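Local coordinates for dTDP-4-dehydrorhamnose 3,5-epimerase (Sulfolobus tokodaii, PDB 2B9U), which probably catalyses epimerization at C3' and C5' of a dTDP-linked 4-keto-6-deoxy sugar, a step in making dTDP-L-rhamnose, at residues Leu60-Lys71 against Thr133-Cys144; Val87-Gly95 against Ser168-Asp176. All blocks are in the same frame, centred on the assembly; numbering follows the deposited sequence.

Interaction 1 joins the end of strand 57-63 and the loop after it to strand 142-144 and the loop leading into that strand; interaction 2 lays the C-terminal tail along the loop between strands 79-86 and 97-103. Their centres are 15 Å apart, yet Tyr62 bridges them: its OH lies 2.9 Å from Glu173 O, a probable hydrogen bond, and its CD2 packs 3.5 Å from Phe175 CE1. The tail thus lies against the end of strand 57-63 of this cupin-family, jelly-roll-like barrel, the strand that also carries interaction 1. Tyr137, predicted to stack on the substrate's thymidine ring, belongs to interaction 1, whereas interaction 2 lies away from the annotated sites.

Interaction 1: Leu60-Lys71 against Thr133-Cys144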
loop_
_atom_site.group_PDB
_atom_site.type_symbol
_atom_site.label_atom_id
_atom_site.label_comp_id
_atom_site.label_asym_id
_atom_site.label_seq_id
_atom_site.Cartn_x
_atom_site.Cartn_y
_atom_site.Cartn_z
ATOM N N LEU A 60 10.086 -11.222 -15.866
ATOM C CA LEU A 60 8.629 -11.083 -15.837
ATOM C C LEU A 60 8.072 -12.257 -15.018
ATOM O O LEU A 60 8.151 -13.417 -15.443
ATOM C CB LEU A 60 8.060 -11.056 -17.268
ATOM C CG LEU A 60 8.756 -10.173 -18.322
ATOM C CD1 LEU A 60 8.151 -10.334 -19.729
ATOM C CD2 LEU A 60 8.731 -8.722 -17.918
ATOM N N HIS A 61 7.542 -11.951 -13.837
ATOM C CA HIS A 61 7.237 -12.968 -12.835
ATOM C C HIS A 61 5.783 -13.386 -12.767
ATOM O O HIS A 61 4.878 -12.576 -12.977
ATOM C CB HIS A 61 7.637 -12.484 -11.449
ATOM C CG HIS A 61 9.054 -12.028 -11.347
ATOM N ND1 HIS A 61 9.413 -10.865 -10.703
ATOM C CD2 HIS A 61 10.204 -12.577 -11.802
ATOM C CE1 HIS A 61 10.724 -10.722 -10.758
ATOM N NE2 HIS A 61 11.229 -11.750 -11.413
ATOM N N TYR A 62 5.583 -14.664 -12.455
ATOM C CA TYR A 62 4.268 -15.231 -12.144
ATOM C C TYR A 62 4.436 -16.457 -11.226
ATOM O O TYR A 62 5.494 -17.084 -11.203
ATOM C CB TYR A 62 3.498 -15.607 -13.427
ATOM C CG TYR A 62 4.268 -16.483 -14.392
ATOM C CD1 TYR A 62 5.268 -15.946 -15.205
ATOM C CD2 TYR A 62 4.001 -17.848 -14.498
ATOM C CE1 TYR A 62 5.982 -16.737 -16.088
ATOM C CE2 TYR A 62 4.722 -18.653 -15.390
ATOM C CZ TYR A 62 5.706 -18.073 -16.179
ATOM O OH TYR A 62 6.430 -18.835 -17.057
ATOM N N GLN A 63 3.399 -16.769 -10.457
ATOM C CA GLN A 63 3.349 -18.017 -9.711
ATOM C C GLN A 63 2.388 -18.975 -10.408
ATOM O O GLN A 63 1.283 -18.591 -10.779
ATOM C CB GLN A 63 2.954 -17.777 -8.251
ATOM C CG GLN A 63 4.159 -17.719 -7.302
ATOM C CD GLN A 63 3.848 -17.257 -5.883
ATOM O OE1 GLN A 63 4.735 -16.734 -5.199
ATOM N NE2 GLN A 63 2.600 -17.434 -5.432
ATOM N N ARG A 64 2.826 -20.214 -10.612
ATOM C CA ARG A 64 1.994 -21.201 -11.295
ATOM C C ARG A 64 0.884 -21.739 -10.393
ATOM O O ARG A 64 0.981 -21.667 -9.168
ATOM C CB ARG A 64 2.843 -22.345 -11.894
ATOM C CG ARG A 64 3.840 -22.954 -10.930
ATOM C CD ARG A 64 4.482 -24.235 -11.449
ATOM N NE ARG A 64 5.276 -24.901 -10.413
ATOM C CZ ARG A 64 4.778 -25.651 -9.427
ATOM N NH1 ARG A 64 3.467 -25.862 -9.313
ATOM N NH2 ARG A 64 5.606 -26.205 -8.543
ATOM N N THR A 65 -0.169 -22.252 -11.022
ATOM C CA THR A 65 -1.264 -22.951 -10.347
ATOM C C THR A 65 -0.690 -24.086 -9.458
ATOM O O THR A 65 0.233 -24.778 -9.878
ATOM C CB THR A 65 -2.275 -23.432 -11.425
ATOM O OG1 THR A 65 -3.302 -22.435 -11.580
ATOM C CG2 THR A 65 -2.911 -24.773 -11.099
ATOM N N PRO A 66 -1.212 -24.276 -8.225
ATOM C CA PRO A 66 -2.368 -23.724 -7.520
ATOM C C PRO A 66 -2.021 -22.546 -6.609
ATOM O O PRO A 66 -2.723 -22.298 -5.623
ATOM C CB PRO A 66 -2.801 -24.906 -6.647
ATOM C CG PRO A 66 -1.509 -25.546 -6.249
ATOM C CD PRO A 66 -0.506 -25.257 -7.374
ATOM N N LYS A 67 -0.937 -21.849 -6.934
ATOM C CA LYS A 67 -0.473 -20.701 -6.162
ATOM C C LYS A 67 -0.365 -19.461 -7.053
ATOM O O LYS A 67 0.509 -18.613 -6.861
ATOM C CB LYS A 67 0.871 -21.019 -5.496
ATOM C CG LYS A 67 0.789 -22.074 -4.397
ATOM C CD LYS A 67 0.203 -21.513 -3.122
ATOM C CE LYS A 67 -0.016 -22.618 -2.087
ATOM N NZ LYS A 67 -0.452 -22.048 -0.755
ATOM N N GLU A 68 -1.267 -19.374 -8.022
ATOM C CA GLU A 68 -1.363 -18.236 -8.923
ATOM C C GLU A 68 -1.780 -16.956 -8.186
ATOM O O GLU A 68 -2.454 -16.999 -7.162
ATOM C CB GLU A 68 -2.319 -18.557 -10.084
ATOM C CG GLU A 68 -3.824 -18.604 -9.739
ATOM C CD GLU A 68 -4.244 -19.795 -8.872
ATOM O OE1 GLU A 68 -3.479 -20.779 -8.744
ATOM O OE2 GLU A 68 -5.359 -19.734 -8.312
ATOM N N GLN A 69 -1.366 -15.816 -8.724
ATOM C CA GLN A 69 -1.591 -14.540 -8.073
ATOM C C GLN A 69 -2.155 -13.521 -9.051
ATOM O O GLN A 69 -1.748 -13.469 -10.208
ATOM C CB GLN A 69 -0.276 -14.008 -7.481
ATOM C CG GLN A 69 0.286 -14.800 -6.313
ATOM C CD GLN A 69 1.666 -14.321 -5.861
ATOM O OE1 GLN A 69 1.939 -14.234 -4.657
ATOM N NE2 GLN A 69 2.541 -14.020 -6.813
ATOM N N GLY A 70 -3.104 -12.725 -8.571
ATOM C CA GLY A 70 -3.441 -11.464 -9.198
ATOM C C GLY A 70 -2.633 -10.363 -8.546
ATOM O O GLY A 70 -2.142 -10.536 -7.429
ATOM N N LYS A 71 -2.472 -9.247 -9.250
ATOM C CA LYS A 71 -1.608 -8.132 -8.809
ATOM C C LYS A 71 -2.216 -6.777 -9.178
ATOM O O LYS A 71 -2.654 -6.568 -10.326
ATOM C CB LYS A 71 -0.210 -8.254 -9.438
ATOM C CG LYS A 71 0.569 -9.519 -9.002
ATOM C CD LYS A 71 1.890 -9.632 -9.710
ATOM C CE LYS A 71 2.438 -11.061 -9.617
ATOM N NZ LYS A 71 3.577 -11.288 -10.581
ATOM N N THR A 133 -3.259 -10.641 -4.709
ATOM C CA THR A 133 -4.496 -11.380 -4.458
ATOM C C THR A 133 -4.258 -12.858 -4.741
ATOM O O THR A 133 -3.211 -13.233 -5.288
ATOM C CB THR A 133 -5.679 -10.857 -5.323
ATOM O OG1 THR A 133 -5.496 -11.262 -6.684
ATOM C CG2 THR A 133 -5.806 -9.309 -5.251
ATOM N N HIS A 134 -5.216 -13.687 -4.327
ATOM C CA HIS A 134 -5.265 -15.141 -4.606
ATOM C C HIS A 134 -4.398 -16.003 -3.697
ATOM O O HIS A 134 -4.918 -16.826 -2.936
ATOM C CB HIS A 134 -4.973 -15.464 -6.086
ATOM C CG HIS A 134 -6.071 -15.073 -7.019
ATOM N ND1 HIS A 134 -6.356 -13.758 -7.318
ATOM C CD2 HIS A 134 -6.949 -15.822 -7.734
ATOM C CE1 HIS A 134 -7.358 -13.711 -8.181
ATOM N NE2 HIS A 134 -7.740 -14.950 -8.444
ATOM N N ASN A 135 -3.089 -15.814 -3.772
ATOM C CA ASN A 135 -2.132 -16.637 -3.042
ATOM C C ASN A 135 -0.889 -15.880 -2.660
ATOM O O ASN A 135 -0.410 -15.041 -3.417
ATOM C CB ASN A 135 -1.728 -17.844 -3.875
ATOM C CG ASN A 135 -2.824 -18.866 -3.953
ATOM O OD1 ASN A 135 -3.247 -19.416 -2.931
ATOM N ND2 ASN A 135 -3.325 -19.096 -5.156
ATOM N N GLU A 136 -0.354 -16.199 -1.487
ATOM C CA GLU A 136 0.860 -15.573 -1.005
ATOM C C GLU A 136 2.093 -16.000 -1.802
ATOM O O GLU A 136 2.024 -16.869 -2.677
ATOM C CB GLU A 136 1.050 -15.882 0.479
ATOM C CG GLU A 136 -0.022 -15.280 1.357
ATOM C CD GLU A 136 0.203 -15.541 2.838
ATOM O OE1 GLU A 136 1.325 -15.965 3.231
ATOM O OE2 GLU A 136 -0.761 -15.324 3.604
ATOM N N TYR A 137 3.204 -15.332 -1.507
ATOM C CA TYR A 137 4.543 -15.752 -1.868
ATOM C C TYR A 137 4.703 -17.251 -1.667
ATOM O O TYR A 137 4.429 -17.778 -0.578
ATOM C CB TYR A 137 5.512 -15.014 -0.963
ATOM C CG TYR A 137 6.981 -15.354 -1.100
ATOM C CD1 TYR A 137 7.615 -15.359 -2.342
ATOM C CD2 TYR A 137 7.751 -15.611 0.031
ATOM C CE1 TYR A 137 8.982 -15.644 -2.448
ATOM C CE2 TYR A 137 9.112 -15.886 -0.066
ATOM C CZ TYR A 137 9.718 -15.897 -1.301
ATOM O OH TYR A 137 11.052 -16.192 -1.389
ATOM N N SER A 138 5.113 -17.931 -2.731
ATOM C CA SER A 138 5.339 -19.375 -2.699
ATOM C C SER A 138 6.450 -19.721 -3.688
ATOM O O SER A 138 6.183 -19.938 -4.875
ATOM C CB SER A 138 4.051 -20.142 -3.033
ATOM O OG SER A 138 4.248 -21.547 -2.975
ATOM N N PRO A 139 7.705 -19.740 -3.201
ATOM C CA PRO A 139 8.897 -20.075 -3.996
ATOM C C PRO A 139 8.819 -21.359 -4.854
ATOM O O PRO A 139 9.295 -21.338 -5.996
ATOM C CB PRO A 139 9.998 -20.185 -2.944
ATOM C CG PRO A 139 9.552 -19.276 -1.858
ATOM C CD PRO A 139 8.060 -19.395 -1.812
ATOM N N PRO A 140 8.247 -22.471 -4.323
ATOM C CA PRO A 140 8.156 -23.655 -5.189
ATOM C C PRO A 140 7.373 -23.434 -6.492
ATOM O O PRO A 140 7.624 -24.136 -7.481
ATOM C CB PRO A 140 7.440 -24.685 -4.303
ATOM C CG PRO A 140 7.755 -24.254 -2.898
ATOM C CD PRO A 140 7.708 -22.757 -2.974
ATOM N N HIS A 141 6.459 -22.463 -6.490
ATOM C CA HIS A 141 5.578 -22.197 -7.627
ATOM C C HIS A 141 6.000 -20.984 -8.487
ATOM O O HIS A 141 5.347 -20.665 -9.489
ATOM C CB HIS A 141 4.139 -22.030 -7.135
ATOM C CG HIS A 141 3.642 -23.190 -6.334
ATOM N ND1 HIS A 141 3.986 -23.384 -5.014
ATOM C CD2 HIS A 141 2.825 -24.217 -6.666
ATOM C CE1 HIS A 141 3.400 -24.482 -4.566
ATOM N NE2 HIS A 141 2.688 -25.005 -5.549
ATOM N N GLU A 142 7.085 -20.322 -8.094
ATOM C CA GLU A 142 7.607 -19.168 -8.830
ATOM C C GLU A 142 8.165 -19.583 -10.186
ATOM O O GLU A 142 8.861 -20.592 -10.296
ATOM C CB GLU A 142 8.674 -18.434 -8.009
ATOM C CG GLU A 142 8.106 -17.459 -6.974
ATOM C CD GLU A 142 9.168 -16.846 -6.045
ATOM O OE1 GLU A 142 10.162 -17.538 -5.700
ATOM O OE2 GLU A 142 8.999 -15.668 -5.647
ATOM N N ARG A 143 7.826 -18.803 -11.211
ATOM C CA ARG A 143 8.342 -18.973 -12.572
ATOM C C ARG A 143 8.520 -17.588 -13.225
ATOM O O ARG A 143 7.918 -16.604 -12.788
ATOM C CB ARG A 143 7.385 -19.826 -13.424
ATOM C CG ARG A 143 7.247 -21.317 -13.031
ATOM C CD ARG A 143 8.587 -22.087 -13.128
ATOM N NE ARG A 143 8.415 -23.544 -13.088
ATOM C CZ ARG A 143 8.183 -24.254 -11.980
ATOM N NH1 ARG A 143 8.087 -23.660 -10.788
ATOM N NH2 ARG A 143 8.040 -25.574 -12.064
ATOM N N CYS A 144 9.344 -17.522 -14.270
ATOM C CA CYS A 144 9.506 -16.287 -15.017
ATOM C C CYS A 144 9.818 -16.524 -16.483
ATOM O O CYS A 144 10.257 -17.618 -16.878
ATOM C CB CYS A 144 10.584 -15.390 -14.380
ATOM S SG CYS A 144 12.195 -16.174 -14.234
HETATM O O HOH W 1 -6.292 -19.947 -5.763
#
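Gln63 reaches from its strand into the loop around Tyr137, and its carboxamide anchors the tight part of the contact. NE2 donates to Glu136 O at 2.9 Å and to Lys67 O at 2.8 Å, both in the amide plane, while Ser138 N meets OE1 from above the carbonyl plane at 2.8 Å. Glutamine suits the place because one flat group offers donors and acceptor; three bonds fix its rotation. With CG anti to its carbonyl carbon (chi1 -68°), Lys67 sets CG over the centre of the His141 ring, 3.4 Å from the centroid, a CH-pi contact. Arg64 brings NH2 over the opposite face, its guanidinium tilted 48° from the ring rather than stacked flat. Asn135 ND2 donates to Glu68 O at 3.0 Å. Tyr62 and Arg143 form a hydrogen-bonded antiparallel pair that adds strand 142-144 to the sheet's edge, where a disulfide ties Cys144 to Cys166.

The solvent side is looser. A water joins Asn135 ND2 to Glu68 OE2, and Arg64 NE stands 3.1 Å from Arg143 NH1, like charges whose meeting probably costs energy. The Gln63 bonds fix the backbone on both sides of Tyr137, predicted to stack on the substrate's thymidine ring.

Interaction 2: Val87-Gly95 against Ser168-Asp176; sequences VRKSSPTFG and SLEKAEVFD
Ser90 clasps the very end of the chain: Asp176 OXT accepts from Ser90 N at 2.7 Å and from Ser90 OG at 2.6 Å. A serine suits this place because its short hydroxyl, with chi1 at 78°, lies near its own N-H, and the two donors probably steady the negative charge of the terminal carboxylate. Ser90 belongs to a type I turn from Arg88 to Ser91. Within the same turn, Lys89 N gives Phe175 O a nearly straight bond (2.8 Å, 175°), whereas the bond from Phe175 N to Val87 O is weak.

Behind these polar bonds lies an apolar patch of Val87, Phe94, Leu169 and Val174. Val87 sets CB 4.0 Å from Val174 CG1 and turns its two methyls to Leu169 and Phe175. The far end of the Phe94 ring has CZ 3.8 Å from Leu169 CD1 and CE1 3.9 Å from Val174 CG2. Replacing Phe94 with an alanine would probably open a gap beside these two side chains. Gly95 CA packs 3.7 Å from Leu169 CD2, where a CB would be tight, and at its positive phi (90°) a CB would also press on the carbonyl O of Phe94.

Asp86, at the end of strand 79-86, pairs with Arg88 and bonds Ser91 and Thr93. The tail, which follows helix 161-164, runs beside the loop between strands 79-86 and 97-103, with Val87 resting on Ala117 of strand 116-122.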
loop_
_atom_site.group_PDB
_atom_site.type_symbol
_atom_site.label_atom_id
_atom_site.label_comp_id
_atom_site.label_asym_id
_atom_site.label_seq_id
_atom_site.Cartn_x
_atom_site.Cartn_y
_atom_site.Cartn_z
ATOM N N VAL A 87 0.648 -15.527 -20.493
ATOM C CA VAL A 87 1.448 -16.751 -20.544
ATOM C C VAL A 87 0.587 -18.011 -20.330
ATOM O O VAL A 87 1.080 -19.051 -19.879
ATOM C CB VAL A 87 2.662 -16.725 -19.551
ATOM C CG1 VAL A 87 3.620 -15.580 -19.881
ATOM C CG2 VAL A 87 2.199 -16.685 -18.078
ATOM N N ARG A 88 -0.701 -17.896 -20.649
ATOM C CA ARG A 88 -1.607 -19.052 -20.695
ATOM C C ARG A 88 -1.577 -19.646 -22.104
ATOM O O ARG A 88 -2.054 -19.032 -23.059
ATOM C CB ARG A 88 -3.037 -18.632 -20.335
ATOM C CG ARG A 88 -3.181 -17.953 -18.989
ATOM C CD ARG A 88 -4.510 -17.235 -18.858
ATOM N NE ARG A 88 -4.609 -16.076 -19.740
ATOM C CZ ARG A 88 -5.626 -15.221 -19.743
ATOM N NH1 ARG A 88 -6.641 -15.393 -18.905
ATOM N NH2 ARG A 88 -5.629 -14.185 -20.571
ATOM N N LYS A 89 -1.007 -20.837 -22.228
ATOM C CA LYS A 89 -0.829 -21.495 -23.531
ATOM C C LYS A 89 -2.069 -21.522 -24.436
ATOM O O LYS A 89 -1.966 -21.241 -25.637
ATOM C CB LYS A 89 -0.287 -22.907 -23.343
ATOM C CG LYS A 89 1.228 -23.009 -23.476
ATOM C CD LYS A 89 1.722 -24.455 -23.310
ATOM C CE LYS A 89 1.418 -25.310 -24.554
ATOM N NZ LYS A 89 2.065 -24.782 -25.797
ATOM N N SER A 90 -3.232 -21.840 -23.860
ATOM C CA SER A 90 -4.454 -22.057 -24.643
ATOM C C SER A 90 -5.271 -20.784 -24.787
ATOM O O SER A 90 -6.423 -20.819 -25.245
ATOM C CB SER A 90 -5.314 -23.167 -24.024
ATOM O OG SER A 90 -6.043 -22.693 -22.900
ATOM N N SER A 91 -4.678 -19.662 -24.394
ATOM C CA SER A 91 -5.323 -18.371 -24.559
ATOM C C SER A 91 -5.213 -17.922 -26.021
ATOM O O SER A 91 -4.185 -18.163 -26.663
ATOM C CB SER A 91 -4.702 -17.340 -23.614
ATOM O OG SER A 91 -5.291 -16.068 -23.791
ATOM N N PRO A 92 -6.272 -17.274 -26.557
ATOM C CA PRO A 92 -6.214 -16.774 -27.932
ATOM C C PRO A 92 -5.242 -15.601 -28.042
ATOM O O PRO A 92 -5.087 -15.014 -29.123
ATOM C CB PRO A 92 -7.650 -16.288 -28.179
ATOM C CG PRO A 92 -8.137 -15.892 -26.824
ATOM C CD PRO A 92 -7.567 -16.954 -25.920
ATOM N N THR A 93 -4.609 -15.271 -26.911
ATOM C CA THR A 93 -3.739 -14.102 -26.777
ATOM C C THR A 93 -2.398 -14.443 -26.111
ATOM O O THR A 93 -1.705 -13.550 -25.616
ATOM C CB THR A 93 -4.425 -12.989 -25.956
ATOM O OG1 THR A 93 -4.871 -13.529 -24.703
ATOM C CG2 THR A 93 -5.614 -12.393 -26.713
ATOM N N PHE A 94 -2.040 -15.727 -26.092
ATOM C CA PHE A 94 -0.754 -16.175 -25.543
ATOM C C PHE A 94 0.410 -15.451 -26.222
ATOM O O PHE A 94 0.515 -15.433 -27.457
ATOM C CB PHE A 94 -0.599 -17.690 -25.698
ATOM C CG PHE A 94 0.743 -18.224 -25.268
ATOM C CD1 PHE A 94 1.032 -18.428 -23.922
ATOM C CD2 PHE A 94 1.708 -18.557 -26.210
ATOM C CE1 PHE A 94 2.268 -18.941 -23.521
ATOM C CE2 PHE A 94 2.950 -19.065 -25.817
ATOM C CZ PHE A 94 3.232 -19.255 -24.471
ATOM N N GLY A 95 1.267 -14.839 -25.406
ATOM C CA GLY A 95 2.398 -14.079 -25.912
ATOM C C GLY A 95 2.086 -12.617 -26.161
ATOM O O GLY A 95 2.986 -11.844 -26.444
ATOM N N SER A 168 13.361 -17.793 -22.213
ATOM C CA SER A 168 12.518 -17.131 -23.205
ATOM C C SER A 168 11.098 -17.703 -23.156
ATOM O O SER A 168 10.879 -18.812 -22.655
ATOM C CB SER A 168 13.111 -17.276 -24.608
ATOM O OG SER A 168 13.122 -18.633 -25.012
ATOM N N LEU A 169 10.133 -16.943 -23.657
ATOM C CA LEU A 169 8.739 -17.384 -23.668
ATOM C C LEU A 169 8.533 -18.816 -24.186
ATOM O O LEU A 169 7.835 -19.612 -23.550
ATOM C CB LEU A 169 7.866 -16.415 -24.462
ATOM C CG LEU A 169 6.386 -16.802 -24.480
ATOM C CD1 LEU A 169 5.825 -16.882 -23.063
ATOM C CD2 LEU A 169 5.611 -15.827 -25.312
ATOM N N GLU A 170 9.149 -19.140 -25.324
ATOM C CA GLU A 170 8.939 -20.451 -25.956
ATOM C C GLU A 170 9.585 -21.636 -25.228
ATOM O O GLU A 170 9.238 -22.794 -25.497
ATOM C CB GLU A 170 9.338 -20.423 -27.435
ATOM C CG GLU A 170 8.176 -20.120 -28.386
ATOM C CD GLU A 170 7.799 -18.641 -28.441
ATOM O OE1 GLU A 170 8.714 -17.799 -28.533
ATOM O OE2 GLU A 170 6.582 -18.323 -28.419
ATOM N N LYS A 171 10.496 -21.345 -24.297
ATOM C CA LYS A 171 11.120 -22.380 -23.461
ATOM C C LYS A 171 10.445 -22.549 -22.088
ATOM O O LYS A 171 10.378 -23.659 -21.547
ATOM C CB LYS A 171 12.615 -22.099 -23.278
ATOM C CG LYS A 171 13.444 -22.154 -24.564
ATOM C CD LYS A 171 13.736 -23.587 -25.018
ATOM C CE LYS A 171 14.937 -23.638 -25.960
ATOM N NZ LYS A 171 16.255 -23.620 -25.240
ATOM N N ALA A 172 9.933 -21.447 -21.545
ATOM C CA ALA A 172 9.367 -21.392 -20.195
ATOM C C ALA A 172 8.250 -22.397 -19.898
ATOM O O ALA A 172 7.512 -22.814 -20.798
ATOM C CB ALA A 172 8.870 -19.988 -19.917
ATOM N N GLU A 173 8.148 -22.766 -18.620
ATOM C CA GLU A 173 7.014 -23.513 -18.079
ATOM C C GLU A 173 5.904 -22.515 -17.733
ATOM O O GLU A 173 6.064 -21.685 -16.836
ATOM C CB GLU A 173 7.438 -24.302 -16.827
ATOM C CG GLU A 173 8.524 -25.361 -17.055
ATOM C CD GLU A 173 8.032 -26.545 -17.893
ATOM O OE1 GLU A 173 7.350 -27.440 -17.329
ATOM O OE2 GLU A 173 8.332 -26.575 -19.111
ATOM N N VAL A 174 4.783 -22.596 -18.445
ATOM C CA VAL A 174 3.755 -21.556 -18.381
ATOM C C VAL A 174 2.351 -22.058 -17.998
ATOM O O VAL A 174 2.154 -23.246 -17.730
ATOM C CB VAL A 174 3.694 -20.736 -19.713
ATOM C CG1 VAL A 174 4.996 -19.977 -19.952
ATOM C CG2 VAL A 174 3.353 -21.637 -20.904
ATOM N N PHE A 175 1.393 -21.132 -17.966
ATOM C CA PHE A 175 -0.010 -21.435 -17.658
ATOM C C PHE A 175 -0.729 -22.165 -18.800
ATOM O O PHE A 175 -0.261 -22.190 -19.942
ATOM C CB PHE A 175 -0.778 -20.145 -17.354
ATOM C CG PHE A 175 -0.674 -19.675 -15.929
ATOM C CD1 PHE A 175 0.500 -19.103 -15.446
ATOM C CD2 PHE A 175 -1.773 -19.760 -15.080
ATOM C CE1 PHE A 175 0.582 -18.645 -14.131
ATOM C CE2 PHE A 175 -1.698 -19.303 -13.759
ATOM C CZ PHE A 175 -0.518 -18.747 -13.289
ATOM N N ASP A 176 -1.892 -22.727 -18.475
ATOM C CA ASP A 176 -2.732 -23.436 -19.439
ATOM C C ASP A 176 -3.712 -22.499 -20.139
ATOM O O ASP A 176 -4.334 -21.623 -19.524
ATOM C CB ASP A 176 -3.483 -24.574 -18.744
ATOM C CG ASP A 176 -2.555 -25.475 -17.950
ATOM O OD1 ASP A 176 -2.421 -26.659 -18.317
ATOM O OD2 ASP A 176 -1.940 -24.992 -16.974
ATOM O OXT ASP A 176 -3.895 -22.607 -21.353
#